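Trimethylamine-N-oxide reductase (Haemophilus influenzae, PDB 7L5I) probably reduces S- and N-oxides such as trimethylamine N-oxide at a molybdenum centre carried by two molybdopterin guanine dinucleotide cofactors. Local coordinates at residues Met87-Phe92 / Gly97-Thr102; Lys237-Gly242 / Gln257-Glu262; Glu304-Gly309 / Lys647-Trp652. All blocks are in the same frame, centred on the assembly; numbering follows the deposited sequence.

The three contacts follow one another along the chain without interleaving and do not touch. Between centres, contact 1 lies about 55 Å from contact 2, across the chain's centre, and about 54 Å from contact 3; contacts 2 and 3 are closer, at about 35 Å. Contact 1 is peripheral, about 32 Å from the chain's centre, where strand 87-89 of the mixed six-stranded sheet runs into a short helix. Contact 2 joins two helix ends beside the five-stranded parallel sheet. Contact 3 brings helix 300-307 against a loop more than 330 residues later. The side chains of Met258 in contact 2 and Trp652 in contact 3 are about 11 and 9 Å from a bound MGD.

Contact 1: residues Met87-Phe92 / Gly97-Thr102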
ATOM      1  N   MET A  87     -17.321 -12.590  19.613  1.00 14.40           N
ATOM      2  CA  MET A  87     -16.553 -12.748  20.844  1.00 13.57           C
ATOM      3  C   MET A  87     -16.382 -11.390  21.504  1.00 17.05           C
ATOM      4  O   MET A  87     -16.157 -10.386  20.817  1.00 14.39           O
ATOM      5  CB  MET A  87     -15.164 -13.324  20.586  1.00 16.96           C
ATOM      6  CG  MET A  87     -15.148 -14.553  19.752  1.00 25.58           C
ATOM      7  SD  MET A  87     -15.681 -15.993  20.669  1.00 34.35           S
ATOM      8  CE  MET A  87     -14.244 -16.442  21.514  1.00 31.36           C
ATOM      9  N   VAL A  88     -16.441 -11.377  22.830  1.00 14.53           N
ATOM     10  CA  VAL A  88     -16.200 -10.188  23.633  1.00 13.25           C
ATOM     11  C   VAL A  88     -15.174 -10.512  24.718  1.00 15.60           C
ATOM     12  O   VAL A  88     -15.210 -11.590  25.312  1.00 14.61           O
ATOM     13  CB  VAL A  88     -17.515  -9.673  24.263  1.00 13.89           C
ATOM     14  CG1 VAL A  88     -17.274  -8.382  25.050  1.00 13.86           C
ATOM     15  CG2 VAL A  88     -18.547  -9.456  23.188  1.00 18.28           C
ATOM     16  N   ARG A  89     -14.262  -9.582  24.976  1.00 13.54           N
ATOM     17  CA  ARG A  89     -13.329  -9.761  26.075  1.00 17.04           C
ATOM     18  C   ARG A  89     -14.073  -9.961  27.392  1.00 16.38           C
ATOM     19  O   ARG A  89     -14.991  -9.207  27.725  1.00 16.79           O
ATOM     20  CB  ARG A  89     -12.424  -8.533  26.277  1.00 18.90           C
ATOM     21  CG  ARG A  89     -11.316  -8.365  25.363  1.00 24.12           C
ATOM     22  CD  ARG A  89     -10.278  -7.426  25.984  1.00 18.54           C
ATOM     23  NE  ARG A  89     -10.744  -6.075  26.330  1.00 15.73           N
ATOM     24  CZ  ARG A  89     -10.869  -5.594  27.564  1.00 17.85           C
ATOM     25  NH1 ARG A  89     -10.591  -6.337  28.624  1.00 20.76           N
ATOM     26  NH2 ARG A  89     -11.252  -4.336  27.749  1.00 17.42           N
ATOM     27  N   LYS A  90     -13.596 -10.934  28.187  1.00 16.46           N
ATOM     28  CA  LYS A  90     -14.159 -11.167  29.520  1.00 19.85           C
ATOM     29  C   LYS A  90     -14.254  -9.884  30.341  1.00 18.29           C
ATOM     30  O   LYS A  90     -15.297  -9.595  30.943  1.00 20.92           O
ATOM     31  CB  LYS A  90     -13.297 -12.201  30.251  1.00 23.75           C
ATOM     32  CG  LYS A  90     -13.808 -12.605  31.623  1.00 30.55           C
ATOM     33  CD  LYS A  90     -12.904 -13.669  32.252  1.00 37.91           C
ATOM     34  CE  LYS A  90     -13.462 -14.162  33.586  1.00 67.41           C
ATOM     35  NZ  LYS A  90     -14.953 -14.086  33.663  1.00 69.48           N
ATOM     36  N   GLY A  91     -13.162  -9.114  30.413  1.00 19.91           N
ATOM     37  CA  GLY A  91     -13.156  -7.933  31.256  1.00 19.10           C
ATOM     38  C   GLY A  91     -14.023  -6.815  30.734  1.00 22.41           C
ATOM     39  O   GLY A  91     -14.539  -5.993  31.499  1.00 19.20           O
ATOM     40  N   PHE A  92     -14.218  -6.769  29.421  1.00 18.99           N
ATOM     41  CA  PHE A  92     -15.118  -5.778  28.863  1.00 19.69           C
ATOM     42  C   PHE A  92     -16.560  -6.151  29.131  1.00 19.45           C
ATOM     43  O   PHE A  92     -17.379  -5.282  29.440  1.00 19.18           O
ATOM     44  CB  PHE A  92     -14.874  -5.622  27.365  1.00 17.83           C
ATOM     45  CG  PHE A  92     -15.605  -4.470  26.777  1.00 13.42           C
ATOM     46  CD1 PHE A  92     -15.030  -3.212  26.739  1.00 16.01           C
ATOM     47  CD2 PHE A  92     -16.848  -4.641  26.248  1.00 16.16           C
ATOM     48  CE1 PHE A  92     -15.716  -2.145  26.173  1.00 17.60           C
ATOM     49  CE2 PHE A  92     -17.538  -3.588  25.698  1.00 20.11           C
ATOM     50  CZ  PHE A  92     -16.969  -2.331  25.670  1.00 21.42           C
ATOM     51  N   GLY A  97     -17.230  -0.503  28.555  1.00 21.24           N
ATOM     52  CA  GLY A  97     -16.813   0.877  28.400  1.00 19.56           C
ATOM     53  C   GLY A  97     -16.173   1.472  29.632  1.00 23.50           C
ATOM     54  O   GLY A  97     -15.837   2.666  29.625  1.00 23.57           O
ATOM     55  N   LYS A  98     -15.978   0.674  30.679  1.00 20.75           N
ATOM     56  CA  LYS A  98     -15.372   1.135  31.925  1.00 23.39           C
ATOM     57  C   LYS A  98     -14.373   0.107  32.434  1.00 21.48           C
ATOM     58  O   LYS A  98     -14.122   0.049  33.645  1.00 24.97           O
ATOM     59  CB  LYS A  98     -16.447   1.392  32.962  1.00 24.74           C
ATOM     60  CG  LYS A  98     -17.356   2.517  32.555  1.00 27.95           C
ATOM     61  CD  LYS A  98     -18.415   2.799  33.598  1.00 36.99           C
ATOM     62  CE  LYS A  98     -19.548   3.610  32.984  1.00 55.72           C
ATOM     63  NZ  LYS A  98     -20.642   3.902  33.950  1.00 72.42           N
ATOM     64  N   SER A  99     -13.816  -0.704  31.554  1.00 20.39           N
ATOM     65  CA  SER A  99     -12.948  -1.798  31.948  1.00 21.68           C
ATOM     66  C   SER A  99     -11.504  -1.340  32.117  1.00 20.37           C
ATOM     67  O   SER A  99     -11.141  -0.206  31.808  1.00 19.21           O
ATOM     68  CB  SER A  99     -12.997  -2.913  30.899  1.00 22.23           C
ATOM     69  OG  SER A  99     -12.310  -2.523  29.722  1.00 22.05           O
ATOM     70  N   ASP A 100     -10.678  -2.263  32.622  1.00 20.69           N
ATOM     71  CA  ASP A 100      -9.217  -2.110  32.662  1.00 23.63           C
ATOM     72  C   ASP A 100      -8.707  -2.369  31.253  1.00 20.72           C
ATOM     73  O   ASP A 100      -8.620  -3.526  30.813  1.00 20.17           O
ATOM     74  CB  ASP A 100      -8.585  -3.080  33.655  1.00 21.54           C
ATOM     75  CG  ASP A 100      -7.056  -3.061  33.604  1.00 31.29           C
ATOM     76  OD1 ASP A 100      -6.480  -2.212  32.887  1.00 27.01           O
ATOM     77  OD2 ASP A 100      -6.425  -3.897  34.295  1.00 35.40           O
ATOM     78  N   THR A 101      -8.422  -1.301  30.517  1.00 19.90           N
ATOM     79  CA  THR A 101      -8.088  -1.470  29.099  1.00 16.93           C
ATOM     80  C   THR A 101      -6.681  -1.982  28.880  1.00 20.90           C
ATOM     81  O   THR A 101      -6.334  -2.311  27.740  1.00 20.57           O
ATOM     82  CB  THR A 101      -8.256  -0.146  28.367  1.00 20.50           C
ATOM     83  OG1 THR A 101      -7.388   0.805  28.980  1.00 23.36           O
ATOM     84  CG2 THR A 101      -9.692   0.319  28.450  1.00 22.10           C
ATOM     85  N   THR A 102      -5.861  -2.070  29.935  1.00 21.69           N
ATOM     86  CA  THR A 102      -4.558  -2.688  29.758  1.00 18.99           C
ATOM     87  C   THR A 102      -4.671  -4.187  29.568  1.00 19.50           C
ATOM     88  O   THR A 102      -3.669  -4.840  29.256  1.00 20.62           O
ATOM     89  CB  THR A 102      -3.631  -2.402  30.944  1.00 28.63           C
ATOM     90  OG1 THR A 102      -4.082  -3.128  32.084  1.00 28.10           O
ATOM     91  CG2 THR A 102      -3.622  -0.922  31.247  1.00 30.40           C
TER
HETATM   92  O   HOH W   1     -10.591  -5.458  31.280  1.00 18.62           O
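Arg89 and Ser99 make the direct polar link between the two segments: NH2 of Arg89 donates to OG of Ser99 at 2.9 Å. The hydroxyl oxygen lies at the guanidinium edge, only 10° out of its plane, although the hydrogen bond is bent, with an angle of 141° at the hydrogen. A water at the same flat group extends the link, accepting from Arg89 NH1 at 2.8 Å and donating to the carbonyl of Asp100, whose O is too distant from NH1 (4.1 Å) for a direct bond. Two terminal nitrogens thus engage successive residues of the 97-102 loop, one through a hydroxyl and one through solvent. Beside them, CB of Ser99 rests 3.5 Å from Gly91 O.

The second patch is made by Phe92. With CG anti to the backbone N (chi1 -171°), its ring extends to Gly97, where CE1 comes within 3.3 Å of the backbone N. Gly97 has positive phi, a backbone shape that favours glycine.

Behind this shell, two carboxylates position the buried arginine: Asp499 pairs with NE and Asp107 with NH1, so its charge is probably well balanced. Phe92 N lies over one guanidinium face, 3.6 Å above the plane and offset toward the rim. Asp107 also accepts from Gly91 N. Farther along the loop, Asp100 OD1 accepts from Thr102 N, the Asx turn, and also from Thr102 OG1, both from the same face of the carboxylate, while Thr101 OG1 is bonded to Gln479 O.

Arg89 stands at the N-cap of helix 90-94, just where strand 87-89 ends. That strand lies between strands 109-111 and 500-503 in the mixed sheet, Arg89 also packs on Trp109, and Phe92 presses on Leu120 and Gln124 of helix 114-131.

Contact 2: residues Lys237-Gly242 / Gln257-Glu262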
ATOM      1  N   LYS A 237       7.369  -8.823 -21.849  1.00 16.49           N
ATOM      2  CA  LYS A 237       7.583  -8.516 -23.255  1.00 17.04           C
ATOM      3  C   LYS A 237       8.750  -7.567 -23.428  1.00 15.39           C
ATOM      4  O   LYS A 237       9.547  -7.702 -24.379  1.00 16.41           O
ATOM      5  CB  LYS A 237       6.330  -7.897 -23.864  1.00 19.36           C
ATOM      6  CG  LYS A 237       5.192  -8.840 -24.079  1.00 36.38           C
ATOM      7  CD  LYS A 237       4.113  -8.154 -24.899  1.00 57.36           C
ATOM      8  CE  LYS A 237       2.796  -8.895 -24.822  1.00 51.68           C
ATOM      9  NZ  LYS A 237       1.669  -7.973 -24.457  1.00 47.03           N
ATOM     10  N   PHE A 238       8.852  -6.565 -22.550  1.00 15.73           N
ATOM     11  CA  PHE A 238       9.951  -5.623 -22.680  1.00 13.22           C
ATOM     12  C   PHE A 238      11.268  -6.343 -22.474  1.00 14.30           C
ATOM     13  O   PHE A 238      12.235  -6.110 -23.218  1.00 15.84           O
ATOM     14  CB  PHE A 238       9.820  -4.462 -21.713  1.00 16.31           C
ATOM     15  CG  PHE A 238      10.784  -3.336 -21.989  1.00 12.33           C
ATOM     16  CD1 PHE A 238      10.432  -2.310 -22.858  1.00 17.74           C
ATOM     17  CD2 PHE A 238      12.015  -3.292 -21.397  1.00 16.00           C
ATOM     18  CE1 PHE A 238      11.292  -1.268 -23.107  1.00 13.87           C
ATOM     19  CE2 PHE A 238      12.894  -2.238 -21.658  1.00 16.75           C
ATOM     20  CZ  PHE A 238      12.537  -1.242 -22.512  1.00 13.78           C
ATOM     21  N   GLN A 239      11.332  -7.221 -21.470  0.52 15.59           N
ATOM     22  CA  GLN A 239      12.542  -8.002 -21.259  0.52 17.42           C
ATOM     23  C   GLN A 239      12.882  -8.817 -22.500  0.52 16.42           C
ATOM     24  O   GLN A 239      14.042  -8.872 -22.928  0.52 18.47           O
ATOM     25  CB  GLN A 239      12.392  -8.944 -20.063  0.52 18.66           C
ATOM     26  CG  GLN A 239      13.677  -9.779 -19.811  0.52 21.10           C
ATOM     27  CD  GLN A 239      13.418 -11.159 -19.226  0.52 26.02           C
ATOM     28  OE1 GLN A 239      12.271 -11.566 -19.043  0.52 27.86           O
ATOM     29  NE2 GLN A 239      14.495 -11.887 -18.923  0.52 32.42           N
ATOM     30  N   ALA A 240      11.877  -9.489 -23.066  1.00 16.15           N
ATOM     31  CA  ALA A 240      12.106 -10.375 -24.201  1.00 20.12           C
ATOM     32  C   ALA A 240      12.548  -9.618 -25.433  1.00 20.95           C
ATOM     33  O   ALA A 240      13.155 -10.216 -26.328  1.00 19.67           O
ATOM     34  CB  ALA A 240      10.843 -11.176 -24.505  1.00 21.78           C
ATOM     35  N   SER A 241      12.276  -8.311 -25.495  1.00 21.22           N
ATOM     36  CA  SER A 241      12.762  -7.492 -26.593  1.00 18.43           C
ATOM     37  C   SER A 241      14.251  -7.185 -26.479  1.00 18.28           C
ATOM     38  O   SER A 241      14.834  -6.641 -27.427  1.00 19.44           O
ATOM     39  CB  SER A 241      11.961  -6.184 -26.652  1.00 20.68           C
ATOM     40  OG  SER A 241      12.490  -5.254 -25.733  1.00 20.09           O
ATOM     41  N   GLY A 242      14.890  -7.535 -25.371  1.00 16.88           N
ATOM     42  CA  GLY A 242      16.305  -7.319 -25.231  1.00 17.72           C
ATOM     43  C   GLY A 242      16.709  -5.929 -24.825  1.00 21.54           C
ATOM     44  O   GLY A 242      17.908  -5.665 -24.690  1.00 23.37           O
ATOM     45  N   GLN A 257      15.631 -10.195 -10.397  1.00 17.99           N
ATOM     46  CA  GLN A 257      16.011 -11.576 -10.665  1.00 18.57           C
ATOM     47  C   GLN A 257      15.234 -12.158 -11.839  1.00 20.04           C
ATOM     48  O   GLN A 257      15.828 -12.757 -12.746  1.00 24.14           O
ATOM     49  CB  GLN A 257      15.800 -12.424  -9.404  1.00 18.54           C
ATOM     50  CG  GLN A 257      16.708 -12.041  -8.258  1.00 22.73           C
ATOM     51  CD  GLN A 257      16.430 -12.849  -7.018  1.00 34.27           C
ATOM     52  OE1 GLN A 257      16.297 -14.067  -7.073  1.00 41.08           O
ATOM     53  NE2 GLN A 257      16.310 -12.169  -5.891  1.00 34.39           N
ATOM     54  N   MET A 258      13.907 -12.001 -11.844  1.00 15.74           N
ATOM     55  CA  MET A 258      13.068 -12.651 -12.849  1.00 18.41           C
ATOM     56  C   MET A 258      13.204 -12.023 -14.234  1.00 20.52           C
ATOM     57  O   MET A 258      12.924 -12.693 -15.230  1.00 28.51           O
ATOM     58  CB  MET A 258      11.599 -12.619 -12.409  1.00 19.36           C
ATOM     59  CG  MET A 258      11.342 -13.378 -11.105  1.00 24.69           C
ATOM     60  SD  MET A 258       9.669 -13.159 -10.408  1.00 25.15           S
ATOM     61  CE  MET A 258       8.718 -14.174 -11.542  1.00 25.01           C
ATOM     62  N   LEU A 259      13.573 -10.744 -14.324  1.00 16.36           N
ATOM     63  CA  LEU A 259      13.805 -10.085 -15.601  1.00 18.25           C
ATOM     64  C   LEU A 259      15.289 -10.005 -15.929  1.00 22.82           C
ATOM     65  O   LEU A 259      15.659  -9.431 -16.956  1.00 24.59           O
ATOM     66  CB  LEU A 259      13.183  -8.684 -15.617  1.00 19.74           C
ATOM     67  CG  LEU A 259      11.683  -8.567 -15.346  1.00 19.83           C
ATOM     68  CD1 LEU A 259      11.239  -7.111 -15.436  1.00 25.03           C
ATOM     69  CD2 LEU A 259      10.828  -9.406 -16.280  1.00 20.87           C
ATOM     70  N   ASN A 260      16.128 -10.587 -15.082  1.00 22.89           N
ATOM     71  CA  ASN A 260      17.583 -10.513 -15.213  1.00 27.71           C
ATOM     72  C   ASN A 260      18.036  -9.101 -15.556  1.00 24.66           C
ATOM     73  O   ASN A 260      18.817  -8.870 -16.478  1.00 26.52           O
ATOM     74  CB  ASN A 260      18.101 -11.503 -16.246  1.00 33.93           C
ATOM     75  CG  ASN A 260      19.597 -11.727 -16.113  1.00 36.30           C
ATOM     76  OD1 ASN A 260      20.134 -11.673 -15.007  1.00 28.32           O
ATOM     77  ND2 ASN A 260      20.270 -11.957 -17.224  1.00 36.44           N
ATOM     78  N   ALA A 261      17.545  -8.145 -14.785  1.00 21.53           N
ATOM     79  CA  ALA A 261      17.836  -6.749 -15.039  1.00 24.42           C
ATOM     80  C   ALA A 261      19.196  -6.376 -14.457  1.00 20.35           C
ATOM     81  O   ALA A 261      19.845  -7.167 -13.760  1.00 23.57           O
ATOM     82  CB  ALA A 261      16.748  -5.872 -14.442  1.00 23.70           C
ATOM     83  N   GLU A 262      19.636  -5.157 -14.770  1.00 17.63           N
ATOM     84  CA  GLU A 262      20.892  -4.649 -14.233  1.00 18.43           C
ATOM     85  C   GLU A 262      20.609  -4.068 -12.860  1.00 17.58           C
ATOM     86  O   GLU A 262      19.853  -3.101 -12.737  1.00 20.69           O
ATOM     87  CB  GLU A 262      21.497  -3.585 -15.138  1.00 20.05           C
ATOM     88  CG  GLU A 262      21.873  -4.116 -16.513  1.00 32.95           C
ATOM     89  CD  GLU A 262      22.085  -3.010 -17.521  1.00 38.74           C
ATOM     90  OE1 GLU A 262      21.602  -3.144 -18.667  1.00 38.04           O
ATOM     91  OE2 GLU A 262      22.711  -1.995 -17.155  1.00 32.03           O
TER
HETATM   92  O   HOH W   2      17.164 -10.647 -19.422  1.00 41.48           O
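Gln239 leaves helix 230-240 with CG trans to its backbone N (chi1 180°), and a bend at chi2 (-149°) swings the amide across the backbone of Leu259. Leu259 in turn has its CG beside the backbone N (chi1 -57°). The two side chains lie at an oblique angle: CD2 of Leu259 is 3.8 Å from OE1 of Gln239 and 4.1 Å from its CB, a contact of methyl with amide oxygen and methylene. The aliphatic part of Gln239 also rests on the loop, with CG 3.5 Å from the carbonyl O of Leu259.

Gln239 NE2 comes to 3.4 Å from Leu259 O, but at an angle too poor for a hydrogen bond. Water bridges the pair instead, accepting from Gln239 NE2 at 3.0 Å and donating to Leu259 O at 3.1 Å. Gln239 is deposited in two conformers and touches a crystal neighbour, so this bridge describes one state of a partly exposed side chain.

The two segments flank the five-stranded parallel sheet, on the connections before and after strand 244-249. Helix 230-240 leads into strand 244-249, and helix 254-258 carries the chain on to the neighbouring parallel strand 262-265, a beta-alpha-beta crossover. Asn260 ends the second helix in a Schellman motif, its positive phi turning the chain towards strand 262-265; its N donates a weak bond to Gln257 O.

Near the C-terminal end of helix 230-240, Ser241 OG donates to Phe238 O at 2.7 Å, and Gly242 takes a positive phi. Ile245 of strand 244-249 is touched by both Gln239 and Ala261, while Leu259 packs on Leu217 of helix 216-219.

Contact 3: residues Glu304-Gly309 / Lys647-Trp652; sequences EEYLLG and KGHPSW
The hydroxyl oxygen of Tyr306 accepts the backbone N-H of Trp652, 3.0 Å from N to OH and nearly straight at 177°. Water also lies in the plane of the tyrosine ring, at the edge by OH, and donates to Trp652 O at 2.9 Å; its own separation from Tyr306 OH is suspiciously short, so that bond is best treated as doubtful. Tyr306 belongs to the last turn of helix 300-307, which closes in a Schellman motif: Gly309 has positive phi, and its N donates to Tyr306 O.

From there the tyrosine, with CG trans to its backbone N (chi1 169°), projects into the 647-652 loop, pinning an irregular segment to a helix end distant in sequence. CE1 of His649 lies over one face of the Tyr306 ring, 3.4 Å from CG and offset toward the rim; the two ring planes are inclined at 46°, an oblique aromatic pair. On the way to the hydroxyl, the ring passes Ser651, whose CB is 3.8 Å from Tyr306 CZ. Lys316 makes a cation-pi contact with the tyrosine and bonds to its backbone O.

The loop has its own bracing. Pro650 packs on Trp363, Met364 and Thr367 of helix 359-372, Gln360 accepts from Ser651 N, and Lys647 NZ reaches Ser651 OG at 2.8 Å. The side chain of Trp652 is about 9 Å from a bound MGD. The imidazole is held in its orientation in part by a bond in its own ring plane, from His649 ND1 to Pro650 O at 2.7 Å, although the nitrogen stands well above the plane of that carbonyl.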
ATOM      1  N   GLU A 304      19.639  24.889  -9.737  1.00 19.41           N
ATOM      2  CA  GLU A 304      20.976  24.621 -10.241  1.00 21.57           C
ATOM      3  C   GLU A 304      22.041  25.239  -9.340  1.00 21.27           C
ATOM      4  O   GLU A 304      23.139  24.689  -9.217  1.00 20.90           O
ATOM      5  CB  GLU A 304      21.124  25.138 -11.672  1.00 21.91           C
ATOM      6  CG  GLU A 304      22.313  24.518 -12.397  1.00 22.34           C
ATOM      7  CD  GLU A 304      22.581  25.129 -13.770  1.00 32.51           C
ATOM      8  OE1 GLU A 304      23.028  26.293 -13.806  1.00 38.58           O
ATOM      9  OE2 GLU A 304      22.354  24.450 -14.811  1.00 24.73           O
ATOM     10  N   GLU A 305      21.735  26.363  -8.695  1.00 19.74           N
ATOM     11  CA  GLU A 305      22.683  26.947  -7.751  1.00 22.85           C
ATOM     12  C   GLU A 305      22.965  25.996  -6.595  1.00 23.51           C
ATOM     13  O   GLU A 305      24.081  25.948  -6.071  1.00 24.63           O
ATOM     14  CB  GLU A 305      22.146  28.262  -7.195  1.00 30.69           C
ATOM     15  CG  GLU A 305      22.075  29.391  -8.185  1.00 33.37           C
ATOM     16  CD  GLU A 305      21.834  30.726  -7.506  1.00 59.68           C
ATOM     17  OE1 GLU A 305      20.908  30.812  -6.665  1.00 56.05           O
ATOM     18  OE2 GLU A 305      22.587  31.681  -7.798  1.00 81.60           O
ATOM     19  N   TYR A 306      21.947  25.265  -6.148  1.00 22.41           N
ATOM     20  CA  TYR A 306      22.149  24.250  -5.114  1.00 24.58           C
ATOM     21  C   TYR A 306      22.953  23.086  -5.668  1.00 19.58           C
ATOM     22  O   TYR A 306      23.902  22.597  -5.043  1.00 20.06           O
ATOM     23  CB  TYR A 306      20.785  23.774  -4.599  1.00 21.37           C
ATOM     24  CG  TYR A 306      20.830  22.543  -3.714  1.00 18.59           C
ATOM     25  CD1 TYR A 306      21.222  22.635  -2.384  1.00 20.14           C
ATOM     26  CD2 TYR A 306      20.416  21.302  -4.188  1.00 20.26           C
ATOM     27  CE1 TYR A 306      21.244  21.516  -1.558  1.00 22.25           C
ATOM     28  CE2 TYR A 306      20.443  20.177  -3.366  1.00 21.56           C
ATOM     29  CZ  TYR A 306      20.842  20.300  -2.052  1.00 21.99           C
ATOM     30  OH  TYR A 306      20.859  19.204  -1.242  1.00 22.06           O
ATOM     31  N   LEU A 307      22.585  22.633  -6.858  1.00 17.66           N
ATOM     32  CA  LEU A 307      23.252  21.506  -7.487  1.00 17.08           C
ATOM     33  C   LEU A 307      24.733  21.774  -7.686  1.00 20.90           C
ATOM     34  O   LEU A 307      25.557  20.859  -7.565  1.00 20.49           O
ATOM     35  CB  LEU A 307      22.583  21.231  -8.832  1.00 21.11           C
ATOM     36  CG  LEU A 307      22.968  19.975  -9.584  1.00 21.32           C
ATOM     37  CD1 LEU A 307      22.481  18.741  -8.850  1.00 18.28           C
ATOM     38  CD2 LEU A 307      22.347  20.055 -10.973  1.00 21.74           C
ATOM     39  N   LEU A 308      25.089  23.013  -8.009  1.00 21.10           N
ATOM     40  CA  LEU A 308      26.480  23.362  -8.279  1.00 22.63           C
ATOM     41  C   LEU A 308      27.229  23.876  -7.059  1.00 25.67           C
ATOM     42  O   LEU A 308      28.395  24.256  -7.188  1.00 28.75           O
ATOM     43  CB  LEU A 308      26.559  24.429  -9.376  1.00 23.86           C
ATOM     44  CG  LEU A 308      26.016  24.047 -10.735  1.00 28.83           C
ATOM     45  CD1 LEU A 308      26.253  25.180 -11.723  1.00 36.45           C
ATOM     46  CD2 LEU A 308      26.682  22.782 -11.216  1.00 30.13           C
ATOM     47  N   GLY A 309      26.609  23.901  -5.892  1.00 25.32           N
ATOM     48  CA  GLY A 309      27.326  24.303  -4.702  1.00 27.14           C
ATOM     49  C   GLY A 309      27.508  25.793  -4.533  1.00 32.11           C
ATOM     50  O   GLY A 309      28.209  26.217  -3.607  1.00 32.70           O
ATOM     51  N   LYS A 647      12.200  22.012   1.898  1.00 21.76           N
ATOM     52  CA  LYS A 647      12.560  23.319   1.361  1.00 22.44           C
ATOM     53  C   LYS A 647      11.796  23.592   0.062  1.00 20.90           C
ATOM     54  O   LYS A 647      10.936  22.818  -0.359  1.00 20.68           O
ATOM     55  CB  LYS A 647      14.071  23.397   1.140  1.00 23.70           C
ATOM     56  CG  LYS A 647      14.887  22.973   2.364  1.00 33.27           C
ATOM     57  CD  LYS A 647      16.371  22.889   2.038  1.00 54.76           C
ATOM     58  CE  LYS A 647      17.121  22.045   3.068  1.00 61.52           C
ATOM     59  NZ  LYS A 647      18.219  21.263   2.453  1.00 36.87           N
ATOM     60  N   GLY A 648      12.113  24.703  -0.591  1.00 17.66           N
ATOM     61  CA  GLY A 648      11.412  25.112  -1.784  1.00 21.22           C
ATOM     62  C   GLY A 648      11.795  24.372  -3.043  1.00 16.42           C
ATOM     63  O   GLY A 648      11.086  24.475  -4.043  1.00 20.92           O
ATOM     64  N   HIS A 649      12.905  23.643  -3.029  1.00 18.74           N
ATOM     65  CA  HIS A 649      13.306  22.790  -4.136  1.00 18.00           C
ATOM     66  C   HIS A 649      13.767  21.472  -3.540  1.00 17.01           C
ATOM     67  O   HIS A 649      14.042  21.396  -2.339  1.00 16.93           O
ATOM     68  CB  HIS A 649      14.424  23.413  -4.977  1.00 19.36           C
ATOM     69  CG  HIS A 649      15.665  23.726  -4.208  1.00 18.10           C
ATOM     70  ND1 HIS A 649      16.551  22.754  -3.791  1.00 19.16           N
ATOM     71  CD2 HIS A 649      16.178  24.908  -3.789  1.00 24.20           C
ATOM     72  CE1 HIS A 649      17.553  23.323  -3.141  1.00 25.71           C
ATOM     73  NE2 HIS A 649      17.351  24.631  -3.131  1.00 24.41           N
ATOM     74  N   PRO A 650      13.853  20.416  -4.344  1.00 16.88           N
ATOM     75  CA  PRO A 650      14.323  19.134  -3.791  1.00 15.69           C
ATOM     76  C   PRO A 650      15.711  19.299  -3.204  1.00 17.50           C
ATOM     77  O   PRO A 650      16.545  20.017  -3.757  1.00 16.80           O
ATOM     78  CB  PRO A 650      14.348  18.194  -5.000  1.00 18.12           C
ATOM     79  CG  PRO A 650      13.656  18.877  -6.064  1.00 18.85           C
ATOM     80  CD  PRO A 650      13.596  20.344  -5.787  1.00 17.41           C
ATOM     81  N   SER A 651      15.958  18.622  -2.083  1.00 15.08           N
ATOM     82  CA  SER A 651      17.257  18.713  -1.421  1.00 17.55           C
ATOM     83  C   SER A 651      17.516  17.460  -0.594  1.00 17.90           C
ATOM     84  O   SER A 651      16.597  16.707  -0.253  1.00 15.69           O
ATOM     85  CB  SER A 651      17.349  19.970  -0.540  1.00 20.78           C
ATOM     86  OG  SER A 651      16.643  19.842   0.687  1.00 21.05           O
ATOM     87  N   TRP A 652      18.796  17.264  -0.263  1.00 17.91           N
ATOM     88  CA  TRP A 652      19.231  16.167   0.588  1.00 16.35           C
ATOM     89  C   TRP A 652      19.272  16.613   2.037  1.00 20.17           C
ATOM     90  O   TRP A 652      20.026  17.530   2.394  1.00 17.55           O
ATOM     91  CB  TRP A 652      20.603  15.680   0.173  1.00 17.21           C
ATOM     92  CG  TRP A 652      21.241  14.706   1.137  1.00 18.41           C
ATOM     93  CD1 TRP A 652      22.451  14.840   1.733  1.00 17.47           C
ATOM     94  CD2 TRP A 652      20.698  13.463   1.607  1.00 16.61           C
ATOM     95  NE1 TRP A 652      22.724  13.747   2.527  1.00 18.95           N
ATOM     96  CE2 TRP A 652      21.658  12.892   2.478  1.00 19.14           C
ATOM     97  CE3 TRP A 652      19.506  12.780   1.383  1.00 16.77           C
ATOM     98  CZ2 TRP A 652      21.465  11.664   3.096  1.00 17.09           C
ATOM     99  CZ3 TRP A 652      19.318  11.557   1.994  1.00 19.38           C
ATOM    100  CH2 TRP A 652      20.294  11.015   2.853  1.00 20.19           C
TER
HETATM  101  O   HOH W   3      21.997  19.085   0.971  1.00 28.73           O